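PDB 3CNH: hydrolase family protein from Deinococcus radiodurans R1, which probably acts as a phosphatase of the haloacid dehalogenase-like superfamily, cleaving a phosphate ester whose identity is not established. Local coordinates for residues E23-V28 with E41-A46; Q30-D35 with R78-E83; L45-L50 with A58-Q63; V64-Y67 with D71-P74. One frame throughout, in Å; residues are numbered along the deposited sequence.

The segments all belong to the helical region that follows strand 6-9 of the parallel sheet, most plausibly the cap domain of this haloacid dehalogenase-like fold. From the N terminus, helix 22-32 meets helix 36-51 in interaction 1, which closes a short loop. Interaction 2 returns to helix 22-32 and pairs its C-terminal end with helix 74-83, closing the longest loop; its segments alternate with those of interaction 1. Interactions 3 and 4 fall in series within that long loop: helix 36-51 against helix 57-64, closing a turn of seven residues and sharing Leu-45 and Ala-46 with interaction 1, then linker 64-67 against 71-74, closing one of three. Together they tie four successive helices into one bundle.

Interaction 1 of 4, residues E23-V28 with E41-A46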
loop_
_atom_site.group_PDB
_atom_site.type_symbol
_atom_site.label_atom_id
_atom_site.label_comp_id
_atom_site.label_asym_id
_atom_site.label_seq_id
_atom_site.Cartn_x
_atom_site.Cartn_y
_atom_site.Cartn_z
ATOM N N GLU A 23 8.149 -0.594 -12.613
ATOM C CA GLU A 23 8.254 0.427 -13.657
ATOM C C GLU A 23 8.948 1.682 -13.140
ATOM O O GLU A 23 9.806 2.273 -13.778
ATOM C CB GLU A 23 6.866 0.748 -14.244
ATOM C CG GLU A 23 6.195 -0.482 -14.899
ATOM C CD GLU A 23 5.455 -1.464 -13.929
ATOM O OE1 GLU A 23 5.345 -1.249 -12.690
ATOM O OE2 GLU A 23 4.948 -2.490 -14.448
ATOM N N GLN A 24 8.571 2.048 -11.942
ATOM C CA GLN A 24 9.143 3.204 -11.273
ATOM C C GLN A 24 10.615 2.997 -10.951
ATOM O O GLN A 24 11.433 3.884 -11.152
ATOM C CB GLN A 24 8.367 3.497 -10.006
ATOM C CG GLN A 24 6.921 3.945 -10.304
ATOM C CD GLN A 24 6.085 3.919 -9.094
ATOM O OE1 GLN A 24 6.353 3.141 -8.188
ATOM N NE2 GLN A 24 5.032 4.779 -9.044
ATOM N N ARG A 25 10.917 1.813 -10.461
ATOM C CA ARG A 25 12.346 1.515 -10.137
ATOM C C ARG A 25 13.181 1.603 -11.394
ATOM O O ARG A 25 14.292 2.156 -11.403
ATOM C CB ARG A 25 12.512 0.159 -9.433
ATOM C CG ARG A 25 11.775 0.058 -8.122
ATOM C CD ARG A 25 12.216 -1.154 -7.311
ATOM N NE ARG A 25 12.141 -2.378 -8.090
ATOM C CZ ARG A 25 11.082 -3.165 -8.154
ATOM N NH1 ARG A 25 9.985 -2.905 -7.476
ATOM N NH2 ARG A 25 11.146 -4.240 -8.908
ATOM N N ALA A 26 12.607 1.129 -12.495
ATOM C CA ALA A 26 13.323 1.096 -13.782
ATOM C C ALA A 26 13.680 2.501 -14.204
ATOM O O ALA A 26 14.780 2.794 -14.666
ATOM C CB ALA A 26 12.450 0.426 -14.893
ATOM N N ASP A 27 12.714 3.357 -13.987
ATOM C CA ASP A 27 12.804 4.757 -14.379
ATOM C C ASP A 27 13.870 5.453 -13.548
ATOM O O ASP A 27 14.769 6.114 -14.070
ATOM C CB ASP A 27 11.468 5.453 -14.136
ATOM C CG ASP A 27 11.475 6.910 -14.561
ATOM O OD1 ASP A 27 12.272 7.282 -15.442
ATOM O OD2 ASP A 27 10.660 7.691 -14.022
ATOM N N VAL A 28 13.714 5.295 -12.241
ATOM C CA VAL A 28 14.626 5.955 -11.287
ATOM C C VAL A 28 16.068 5.478 -11.463
ATOM O O VAL A 28 17.026 6.259 -11.411
ATOM C CB VAL A 28 14.153 5.851 -9.838
ATOM C CG1 VAL A 28 15.215 6.435 -8.898
ATOM C CG2 VAL A 28 12.831 6.606 -9.676
ATOM N N GLU A 41 18.432 -7.152 -9.020
ATOM C CA GLU A 41 18.753 -8.369 -8.253
ATOM C C GLU A 41 18.905 -8.016 -6.761
ATOM O O GLU A 41 18.392 -8.699 -5.858
ATOM C CB GLU A 41 19.946 -9.119 -8.827
ATOM C CG GLU A 41 20.025 -10.489 -8.225
ATOM C CD GLU A 41 18.624 -11.104 -8.032
ATOM O OE1 GLU A 41 18.216 -11.348 -6.850
ATOM O OE2 GLU A 41 17.902 -11.274 -9.050
ATOM N N ARG A 42 19.585 -6.913 -6.512
ATOM C CA ARG A 42 19.795 -6.459 -5.121
ATOM C C ARG A 42 18.504 -6.046 -4.440
ATOM O O ARG A 42 18.253 -6.339 -3.273
ATOM C CB ARG A 42 20.857 -5.366 -5.054
ATOM C CG ARG A 42 22.238 -5.904 -5.348
ATOM C CD ARG A 42 23.286 -4.811 -5.507
ATOM N NE ARG A 42 24.627 -5.358 -5.587
ATOM C CZ ARG A 42 25.411 -5.520 -4.519
ATOM N NH1 ARG A 42 24.955 -5.157 -3.330
ATOM N NH2 ARG A 42 26.624 -6.021 -4.623
ATOM N N HIS A 43 17.641 -5.370 -5.197
ATOM C CA HIS A 43 16.350 -4.968 -4.700
ATOM C C HIS A 43 15.538 -6.204 -4.348
ATOM O O HIS A 43 14.896 -6.254 -3.307
ATOM C CB HIS A 43 15.580 -4.134 -5.757
ATOM C CG HIS A 43 14.127 -4.002 -5.446
ATOM N ND1 HIS A 43 13.646 -3.075 -4.550
ATOM C CD2 HIS A 43 13.065 -4.751 -5.824
ATOM C CE1 HIS A 43 12.340 -3.231 -4.420
ATOM N NE2 HIS A 43 11.959 -4.243 -5.177
ATOM N N ARG A 44 15.561 -7.203 -5.227
ATOM C CA ARG A 44 14.778 -8.440 -5.034
ATOM C C ARG A 44 15.098 -9.066 -3.682
ATOM O O ARG A 44 14.213 -9.518 -2.933
ATOM C CB ARG A 44 15.054 -9.461 -6.153
ATOM C CG ARG A 44 14.159 -10.686 -6.099
ATOM C CD ARG A 44 14.483 -11.719 -7.190
ATOM N NE ARG A 44 15.780 -12.375 -7.001
ATOM C CZ ARG A 44 15.970 -13.444 -6.229
ATOM N NH1 ARG A 44 14.951 -13.976 -5.570
ATOM N NH2 ARG A 44 17.172 -13.986 -6.119
ATOM N N LEU A 45 16.378 -9.061 -3.388
ATOM C CA LEU A 45 16.869 -9.681 -2.145
ATOM C C LEU A 45 16.484 -8.904 -0.903
ATOM O O LEU A 45 16.077 -9.481 0.095
ATOM C CB LEU A 45 18.380 -9.899 -2.144
ATOM C CG LEU A 45 18.818 -11.343 -2.377
ATOM C CD1 LEU A 45 18.399 -11.834 -3.722
ATOM C CD2 LEU A 45 20.331 -11.481 -2.176
ATOM N N ALA A 46 16.619 -7.590 -0.979
ATOM C CA ALA A 46 16.454 -6.722 0.209
ATOM C C ALA A 46 15.069 -6.196 0.460
ATOM O O ALA A 46 14.686 -5.901 1.597
ATOM C CB ALA A 46 17.464 -5.555 0.167
#
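The guanidinium of Arg-25 lies flat on one face of the His-43 imidazole, with the two planes 12° apart and the group centres 3.7 Å apart. Over the centre of the guanidinium sits His-43 NE2, 3.3 Å from Arg-25 CZ; over the centre of the imidazole sits Arg-25 NE. The stack extends back along the arginine chain, because Arg-25 CD also stands above the ring, 3.6 Å from its centroid and close to the ring normal, as a CH-pi contact. The bend at chi3 (-53°) in Arg-25 lays CD and the planar group over the same ring, while His-43 CG is anti to its backbone N and reaches out from helix 36-51 toward helix 22-32. The CA atoms of the pair are 9.4 Å apart, and between the two segments only these side chains touch.

Arg-25 NH1 and His-43 NE2 are also close, at 3.3 Å, but the angle is poor and no hydrogen bond forms. Their polar partners lie outside the two segments: Arg-25 NH1 bonds to Trp-20 O, and His-43 ND1 to Tyr-60 OH. The Trp-20 ring also meets that of His-43. The side chain of Arg-25 is about 12 Å from the bound sodium ion. Chemically, the contact rests on face-to-face packing of two flat, nitrogen-rich groups, with hydrogen bonds to Trp-20 O and Tyr-60 OH that probably restrain the turn of each group.

Interaction 2 of 4, residues Q30-D35 with R78-E83; sequences QRFGLD and RAVMEE
Torsions beyond CB settle how Phe-32 meets Val-80: CB of each already points at the other helix, and chi1 then places the ring and the methyls. CG of Phe-32 is anti to the carbonyl carbon (chi1 -77°), and Val-80 places CG1 anti to its backbone N (chi1 177°), which leaves CG2 beside that N. The two side chains approach from opposite directions, and the valine meets the rim of the phenyl ring: Val-80 CB lies in the ring plane at the edge, 3.8 Å from Phe-32 CE2, while Val-80 CG2 comes within 3.7 Å of Phe-32 CZ. Val-80 CG1 also packs on Val-28 CG2, one turn earlier on helix 22-32, at 3.7 Å.

A looser flank is formed by Arg-31, which is extended as far as CD and bent beyond it, and brings CD to 4.4 Å from Val-80 CG1. Its guanidinium end has an opposite charge nearby, but Arg-31 NE and Glu-83 OE1 are 6.5 Å apart, too far for a salt bridge.

A Schellman motif with Gly-33 at positive phi (70°) closes helix 22-32; Leu-34 and Asp-35 then lead to the next helix, which Asp-35 N-caps. The phenyl ring also meets the rings of Phe-72 and Phe-77, so it joins the helix end both to the linker (Phe-72) and to helix 74-83 (Phe-77). With no hydrogen bond across the pair and 112 Å² buried in total, this is a small apolar contact at the surface, held by dispersion between a ring edge and a branched aliphatic side chain.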
loop_
_atom_site.group_PDB
_atom_site.type_symbol
_atom_site.label_atom_id
_atom_site.label_comp_id
_atom_site.label_asym_id
_atom_site.label_seq_id
_atom_site.Cartn_x
_atom_site.Cartn_y
_atom_site.Cartn_z
ATOM N N GLN A 30 17.434 4.433 -14.198
ATOM C CA GLN A 30 17.945 5.038 -15.428
ATOM C C GLN A 30 18.439 6.469 -15.152
ATOM O O GLN A 30 19.521 6.874 -15.561
ATOM C CB GLN A 30 16.849 5.060 -16.507
ATOM C CG GLN A 30 17.243 5.779 -17.813
ATOM N N ARG A 31 17.638 7.195 -14.397
ATOM C CA ARG A 31 17.969 8.579 -14.072
ATOM C C ARG A 31 19.283 8.707 -13.329
ATOM O O ARG A 31 20.045 9.651 -13.531
ATOM C CB ARG A 31 16.869 9.228 -13.224
ATOM C CG ARG A 31 17.200 10.693 -12.871
ATOM C CD ARG A 31 16.142 11.372 -11.998
ATOM N NE ARG A 31 14.824 11.445 -12.630
ATOM C CZ ARG A 31 14.445 12.399 -13.481
ATOM N NH1 ARG A 31 15.282 13.361 -13.846
ATOM N NH2 ARG A 31 13.221 12.377 -13.989
ATOM N N PHE A 32 19.540 7.729 -12.476
ATOM C CA PHE A 32 20.736 7.741 -11.611
ATOM C C PHE A 32 21.898 6.988 -12.186
ATOM O O PHE A 32 22.982 6.921 -11.593
ATOM C CB PHE A 32 20.407 7.260 -10.213
ATOM C CG PHE A 32 19.702 8.293 -9.380
ATOM C CD1 PHE A 32 20.433 9.274 -8.726
ATOM C CD2 PHE A 32 18.325 8.299 -9.245
ATOM C CE1 PHE A 32 19.805 10.248 -7.948
ATOM C CE2 PHE A 32 17.710 9.261 -8.459
ATOM C CZ PHE A 32 18.452 10.233 -7.808
ATOM N N GLY A 33 21.671 6.448 -13.366
ATOM C CA GLY A 33 22.731 5.759 -14.113
ATOM C C GLY A 33 23.162 4.445 -13.504
ATOM O O GLY A 33 24.329 4.037 -13.594
ATOM N N LEU A 34 22.197 3.774 -12.900
ATOM C CA LEU A 34 22.479 2.478 -12.253
ATOM C C LEU A 34 22.477 1.297 -13.230
ATOM O O LEU A 34 21.707 1.260 -14.184
ATOM C CB LEU A 34 21.455 2.207 -11.154
ATOM C CG LEU A 34 21.320 3.298 -10.072
ATOM C CD1 LEU A 34 20.242 2.889 -9.075
ATOM C CD2 LEU A 34 22.641 3.580 -9.398
ATOM N N ASP A 35 23.339 0.328 -12.954
ATOM C CA ASP A 35 23.330 -0.946 -13.709
ATOM C C ASP A 35 22.013 -1.595 -13.339
ATOM O O ASP A 35 21.792 -1.974 -12.183
ATOM C CB ASP A 35 24.506 -1.839 -13.311
ATOM C CG ASP A 35 24.497 -3.162 -14.032
ATOM O OD1 ASP A 35 23.564 -3.955 -13.828
ATOM O OD2 ASP A 35 25.461 -3.414 -14.790
ATOM N N ARG A 78 16.422 9.180 -2.208
ATOM C CA ARG A 78 15.187 9.054 -1.455
ATOM C C ARG A 78 14.134 10.058 -1.959
ATOM O O ARG A 78 12.938 9.735 -2.063
ATOM C CB ARG A 78 15.516 9.198 0.026
ATOM C CG ARG A 78 14.459 8.684 0.951
ATOM C CD ARG A 78 13.692 9.767 1.503
ATOM N NE ARG A 78 14.556 10.567 2.349
ATOM C CZ ARG A 78 14.493 10.535 3.668
ATOM N NH1 ARG A 78 15.313 11.288 4.389
ATOM N NH2 ARG A 78 13.600 9.755 4.260
ATOM N N ALA A 79 14.593 11.242 -2.316
ATOM C CA ALA A 79 13.689 12.292 -2.812
ATOM C C ALA A 79 12.979 11.838 -4.070
ATOM O O ALA A 79 11.764 12.011 -4.225
ATOM C CB ALA A 79 14.438 13.604 -3.092
ATOM N N VAL A 80 13.754 11.252 -4.970
ATOM C CA VAL A 80 13.212 10.799 -6.260
ATOM C C VAL A 80 12.290 9.579 -6.046
ATOM O O VAL A 80 11.255 9.423 -6.715
ATOM C CB VAL A 80 14.331 10.553 -7.307
ATOM C CG1 VAL A 80 13.730 10.007 -8.599
ATOM C CG2 VAL A 80 15.103 11.869 -7.584
HETATM N N MSE A 81 12.630 8.738 -5.079
HETATM C CA MSE A 81 11.747 7.603 -4.742
HETATM C C MSE A 81 10.382 8.147 -4.340
HETATM O O MSE A 81 9.339 7.732 -4.839
HETATM C CB MSE A 81 12.289 6.753 -3.580
HETATM C CG MSE A 81 13.494 5.975 -3.899
HETATM SE SE MSE A 81 14.138 4.937 -2.375
HETATM C CE MSE A 81 12.510 4.104 -1.920
ATOM N N GLU A 82 10.423 9.134 -3.460
ATOM C CA GLU A 82 9.194 9.708 -2.888
ATOM C C GLU A 82 8.298 10.295 -3.969
ATOM O O GLU A 82 7.057 10.145 -3.971
ATOM C CB GLU A 82 9.545 10.728 -1.795
ATOM C CG GLU A 82 10.023 10.023 -0.552
ATOM C CD GLU A 82 10.495 10.971 0.530
ATOM O OE1 GLU A 82 10.705 12.161 0.206
ATOM O OE2 GLU A 82 10.664 10.490 1.672
ATOM N N GLU A 83 8.945 10.926 -4.921
ATOM C CA GLU A 83 8.248 11.583 -6.026
ATOM C C GLU A 83 7.515 10.680 -6.988
ATOM O O GLU A 83 6.731 11.166 -7.819
ATOM C CB GLU A 83 9.201 12.454 -6.829
ATOM C CG GLU A 83 9.657 13.614 -5.997
ATOM C CD GLU A 83 10.860 14.263 -6.565
ATOM O OE1 GLU A 83 11.372 13.765 -7.597
ATOM O OE2 GLU A 83 11.304 15.257 -5.956
#

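Interaction 3 of 4, residues L45-L50 with A58-Q63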
loop_
_atom_site.group_PDB
_atom_site.type_symbol
_atom_site.label_atom_id
_atom_site.label_comp_id
_atom_site.label_asym_id
_atom_site.label_seq_id
_atom_site.Cartn_x
_atom_site.Cartn_y
_atom_site.Cartn_z
ATOM N N LEU A 45 16.378 -9.061 -3.388
ATOM C CA LEU A 45 16.869 -9.681 -2.145
ATOM C C LEU A 45 16.484 -8.904 -0.903
ATOM O O LEU A 45 16.077 -9.481 0.095
ATOM C CB LEU A 45 18.380 -9.899 -2.144
ATOM C CG LEU A 45 18.818 -11.343 -2.377
ATOM C CD1 LEU A 45 18.399 -11.834 -3.722
ATOM C CD2 LEU A 45 20.331 -11.481 -2.176
ATOM N N ALA A 46 16.619 -7.590 -0.979
ATOM C CA ALA A 46 16.454 -6.722 0.209
ATOM C C ALA A 46 15.069 -6.196 0.460
ATOM O O ALA A 46 14.686 -5.901 1.597
ATOM C CB ALA A 46 17.464 -5.555 0.167
ATOM N N ALA A 47 14.278 -6.067 -0.607
ATOM C CA ALA A 47 12.977 -5.445 -0.473
ATOM C C ALA A 47 12.029 -5.999 0.594
ATOM O O ALA A 47 11.411 -5.231 1.324
ATOM C CB ALA A 47 12.280 -5.356 -1.832
ATOM N N PRO A 48 11.892 -7.329 0.693
ATOM C CA PRO A 48 10.890 -7.809 1.633
ATOM C C PRO A 48 11.105 -7.362 3.059
ATOM O O PRO A 48 10.134 -7.039 3.764
ATOM C CB PRO A 48 10.983 -9.352 1.490
ATOM C CG PRO A 48 11.437 -9.539 0.067
ATOM C CD PRO A 48 12.438 -8.418 -0.145
ATOM N N GLU A 49 12.385 -7.318 3.473
ATOM C CA GLU A 49 12.675 -6.946 4.845
ATOM C C GLU A 49 12.426 -5.466 5.080
ATOM O O GLU A 49 12.022 -5.051 6.162
ATOM C CB GLU A 49 14.065 -7.374 5.256
ATOM C CG GLU A 49 14.212 -8.894 5.428
ATOM C CD GLU A 49 13.479 -9.440 6.627
ATOM O OE1 GLU A 49 12.220 -9.426 6.652
ATOM O OE2 GLU A 49 14.145 -9.867 7.551
ATOM N N LEU A 50 12.600 -4.673 4.034
ATOM C CA LEU A 50 12.294 -3.238 4.132
ATOM C C LEU A 50 10.768 -3.081 4.283
ATOM O O LEU A 50 10.250 -2.335 5.091
ATOM C CB LEU A 50 12.768 -2.506 2.868
ATOM C CG LEU A 50 12.488 -0.989 2.914
ATOM C CD1 LEU A 50 13.193 -0.299 4.040
ATOM C CD2 LEU A 50 12.825 -0.383 1.566
ATOM N N ALA A 58 17.912 3.119 5.078
ATOM C CA ALA A 58 19.352 3.382 4.924
ATOM C C ALA A 58 20.056 2.085 4.565
ATOM O O ALA A 58 20.967 2.031 3.714
ATOM C CB ALA A 58 19.938 3.949 6.198
ATOM N N GLU A 59 19.676 1.053 5.298
ATOM C CA GLU A 59 20.230 -0.281 5.108
ATOM C C GLU A 59 19.942 -0.806 3.702
ATOM O O GLU A 59 20.841 -1.322 3.001
ATOM C CB GLU A 59 19.734 -1.262 6.164
ATOM C CG GLU A 59 20.380 -1.084 7.539
ATOM C CD GLU A 59 19.744 -1.958 8.629
ATOM O OE1 GLU A 59 18.538 -2.229 8.581
ATOM O OE2 GLU A 59 20.449 -2.331 9.583
ATOM N N TYR A 60 18.695 -0.669 3.306
ATOM C CA TYR A 60 18.269 -1.080 1.962
ATOM C C TYR A 60 19.090 -0.337 0.919
ATOM O O TYR A 60 19.673 -0.933 0.013
ATOM C CB TYR A 60 16.758 -0.869 1.802
ATOM C CG TYR A 60 16.224 -0.929 0.377
ATOM C CD1 TYR A 60 16.238 0.198 -0.412
ATOM C CD2 TYR A 60 15.670 -2.093 -0.152
ATOM C CE1 TYR A 60 15.759 0.177 -1.711
ATOM C CE2 TYR A 60 15.185 -2.127 -1.459
ATOM C CZ TYR A 60 15.227 -0.977 -2.228
ATOM O OH TYR A 60 14.757 -0.982 -3.526
ATOM N N LEU A 61 19.180 0.981 1.073
ATOM C CA LEU A 61 19.922 1.796 0.073
ATOM C C LEU A 61 21.400 1.442 0.011
ATOM O O LEU A 61 22.040 1.461 -1.064
ATOM C CB LEU A 61 19.702 3.308 0.294
ATOM C CG LEU A 61 18.299 3.786 -0.045
ATOM C CD1 LEU A 61 18.237 5.302 0.250
ATOM C CD2 LEU A 61 17.892 3.478 -1.484
ATOM N N GLU A 62 21.953 1.061 1.157
ATOM C CA GLU A 62 23.357 0.664 1.260
ATOM C C GLU A 62 23.612 -0.558 0.388
ATOM O O GLU A 62 24.632 -0.678 -0.288
ATOM C CB GLU A 62 23.728 0.336 2.721
ATOM C CG GLU A 62 25.106 -0.318 2.895
ATOM C CD GLU A 62 26.227 0.558 2.417
ATOM O OE1 GLU A 62 26.006 1.769 2.184
ATOM O OE2 GLU A 62 27.343 0.020 2.282
ATOM N N GLN A 63 22.654 -1.467 0.408
ATOM C CA GLN A 63 22.822 -2.714 -0.355
ATOM C C GLN A 63 22.423 -2.610 -1.810
ATOM O O GLN A 63 23.025 -3.240 -2.688
ATOM C CB GLN A 63 22.023 -3.856 0.256
ATOM C CG GLN A 63 22.423 -4.198 1.684
ATOM C CD GLN A 63 21.820 -5.498 2.157
ATOM O OE1 GLN A 63 21.125 -6.188 1.402
ATOM N NE2 GLN A 63 22.096 -5.851 3.411
#
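An antiparallel helix pair underlies this contact: the short axes of 45-50 and 58-63 run at 178° to one another and come within 9.8 Å, and the CA atoms of Ala-46 and Tyr-60 are 6.2 Å apart, the alanine offering only a methyl there. The tyrosine ring fills the interface. Over one face of it stands Leu-50 CD2, 3.6 Å from Tyr-60 CG and displaced toward the rim, which makes a CH-pi contact at 3.9 Å from the centroid. Leu-50 CG is anti to its backbone N (chi1 -179°), sending the branch across the ring at about a right angle. One turn earlier, Ala-46 CB packs obliquely on Tyr-60 CD2 at 3.9 Å, and Ala-47 CA lies 4.1 Å from Tyr-60 CE2. On the more exposed rim, Gln-63 OE1 approaches Ala-46 CB at 3.9 Å.

Helix 36-51 is kinked here, since the N atoms of Pro-48 and Glu-49 lack the bond to the preceding turn. Beyond the apolar face, besides its hydrogen bond with His-43, Tyr-60 OH is hydrogen-bonded to Trp-20 NE1. The ring therefore combines two chemistries: carbon packing along its body and a hydroxyl in two hydrogen bonds that anchors its far end.

Interaction 4 of 4, residues V64-Y67 with D71-P74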
loop_
_atom_site.group_PDB
_atom_site.type_symbol
_atom_site.label_atom_id
_atom_site.label_comp_id
_atom_site.label_asym_id
_atom_site.label_seq_id
_atom_site.Cartn_x
_atom_site.Cartn_y
_atom_site.Cartn_z
ATOM N N VAL A 64 21.413 -1.805 -2.050
ATOM C CA VAL A 64 20.779 -1.757 -3.375
ATOM C C VAL A 64 21.376 -0.724 -4.322
ATOM O O VAL A 64 21.377 -0.913 -5.549
ATOM C CB VAL A 64 19.259 -1.629 -3.234
ATOM C CG1 VAL A 64 18.606 -1.456 -4.583
ATOM C CG2 VAL A 64 18.693 -2.868 -2.523
ATOM N N VAL A 65 21.916 0.348 -3.730
ATOM C CA VAL A 65 22.474 1.463 -4.480
ATOM C C VAL A 65 23.877 1.872 -4.129
ATOM O O VAL A 65 24.731 1.965 -5.009
ATOM C CB VAL A 65 21.551 2.718 -4.377
ATOM C CG1 VAL A 65 22.123 3.868 -5.194
ATOM C CG2 VAL A 65 20.148 2.395 -4.865
ATOM N N PHE A 66 24.128 2.068 -2.840
ATOM C CA PHE A 66 25.409 2.623 -2.373
ATOM C C PHE A 66 26.429 1.578 -1.958
ATOM O O PHE A 66 27.143 1.731 -0.972
ATOM C CB PHE A 66 25.154 3.662 -1.285
ATOM C CG PHE A 66 24.296 4.811 -1.763
ATOM C CD1 PHE A 66 24.864 5.867 -2.453
ATOM C CD2 PHE A 66 22.928 4.786 -1.579
ATOM C CE1 PHE A 66 24.075 6.907 -2.919
ATOM C CE2 PHE A 66 22.129 5.819 -2.040
ATOM C CZ PHE A 66 22.714 6.875 -2.721
ATOM N N TYR A 67 26.541 0.568 -2.808
ATOM C CA TYR A 67 27.507 -0.552 -2.613
ATOM C C TYR A 67 28.775 -0.263 -3.386
ATOM O O TYR A 67 29.770 -1.023 -3.360
ATOM C CB TYR A 67 26.924 -1.915 -3.026
ATOM C CG TYR A 67 26.415 -1.981 -4.440
ATOM C CD1 TYR A 67 27.248 -2.359 -5.482
ATOM C CD2 TYR A 67 25.091 -1.661 -4.738
ATOM C CE1 TYR A 67 26.781 -2.401 -6.782
ATOM C CE2 TYR A 67 24.635 -1.706 -6.027
ATOM C CZ TYR A 67 25.478 -2.076 -7.037
ATOM O OH TYR A 67 24.996 -2.104 -8.311
ATOM N N ASP A 71 27.843 9.472 -7.432
ATOM C CA ASP A 71 27.983 10.923 -7.527
ATOM C C ASP A 71 26.714 11.617 -7.110
ATOM O O ASP A 71 26.379 12.688 -7.580
ATOM C CB ASP A 71 28.453 11.396 -8.915
ATOM C CG ASP A 71 27.516 11.021 -10.035
ATOM O OD1 ASP A 71 26.549 10.257 -9.805
ATOM O OD2 ASP A 71 27.769 11.508 -11.168
ATOM N N PHE A 72 26.012 10.967 -6.215
ATOM C CA PHE A 72 24.805 11.523 -5.618
ATOM C C PHE A 72 24.654 10.934 -4.231
ATOM O O PHE A 72 25.340 9.983 -3.883
ATOM C CB PHE A 72 23.563 11.251 -6.479
ATOM C CG PHE A 72 23.342 9.791 -6.772
ATOM C CD1 PHE A 72 22.579 9.010 -5.927
ATOM C CD2 PHE A 72 23.951 9.197 -7.858
ATOM C CE1 PHE A 72 22.398 7.659 -6.177
ATOM C CE2 PHE A 72 23.772 7.842 -8.110
ATOM C CZ PHE A 72 23.044 7.086 -7.291
ATOM N N THR A 73 23.733 11.495 -3.452
ATOM C CA THR A 73 23.539 11.077 -2.064
ATOM C C THR A 73 22.288 10.242 -1.798
ATOM O O THR A 73 21.351 10.203 -2.590
ATOM C CB THR A 73 23.408 12.289 -1.147
ATOM O OG1 THR A 73 22.197 12.983 -1.468
ATOM C CG2 THR A 73 24.632 13.223 -1.282
ATOM N N PRO A 74 22.252 9.566 -0.645
ATOM C CA PRO A 74 21.063 8.773 -0.341
ATOM C C PRO A 74 19.840 9.663 -0.231
ATOM O O PRO A 74 18.710 9.257 -0.542
ATOM C CB PRO A 74 21.414 8.106 1.000
ATOM C CG PRO A 74 22.906 8.017 0.968
ATOM C CD PRO A 74 23.406 9.220 0.213
#
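Phe-66, at the centre of an inverse gamma turn just after helix 57-64, packs against the linker that enters helix 74-83. Its ring is the tight part. Pro-74 CG lies over one face, 3.9 Å from the centroid and 16° off the normal, as a CH-pi contact; Val-65 CG1 covers the opposite face toward its rim. The ring also sits close to the backbone, with Phe-66 CZ 3.4 Å from Pro-74 N. Phe-72 adds a second ring, set obliquely at 61° with centroids 5.4 Å apart; Phe-72 CG occupies the position between backbone N and carbonyl carbon (chi1 56°), and Phe-72 CE1 comes to 3.6 Å from Phe-66 CZ. At the edge of the Phe-72 ring, near its plane, Val-65 CG1 approaches Phe-72 CE1 at 3.9 Å.

The other side is looser. The CB of Thr-73 points away from the turn, and its side chain comes no nearer than 5.7 Å to 64-67; it serves instead as the N-cap of helix 74-83. Asp-71 is exposed to solvent. Within 64-67 the bond of the turn, Tyr-67 N to Val-65 O, is weak, but Val-65 O also accepts from Arg-70 NE. Within the tight part, Phe-72 O meets the edge of the Phe-66 ring near its plane, 3.5 Å from Phe-66 CE1.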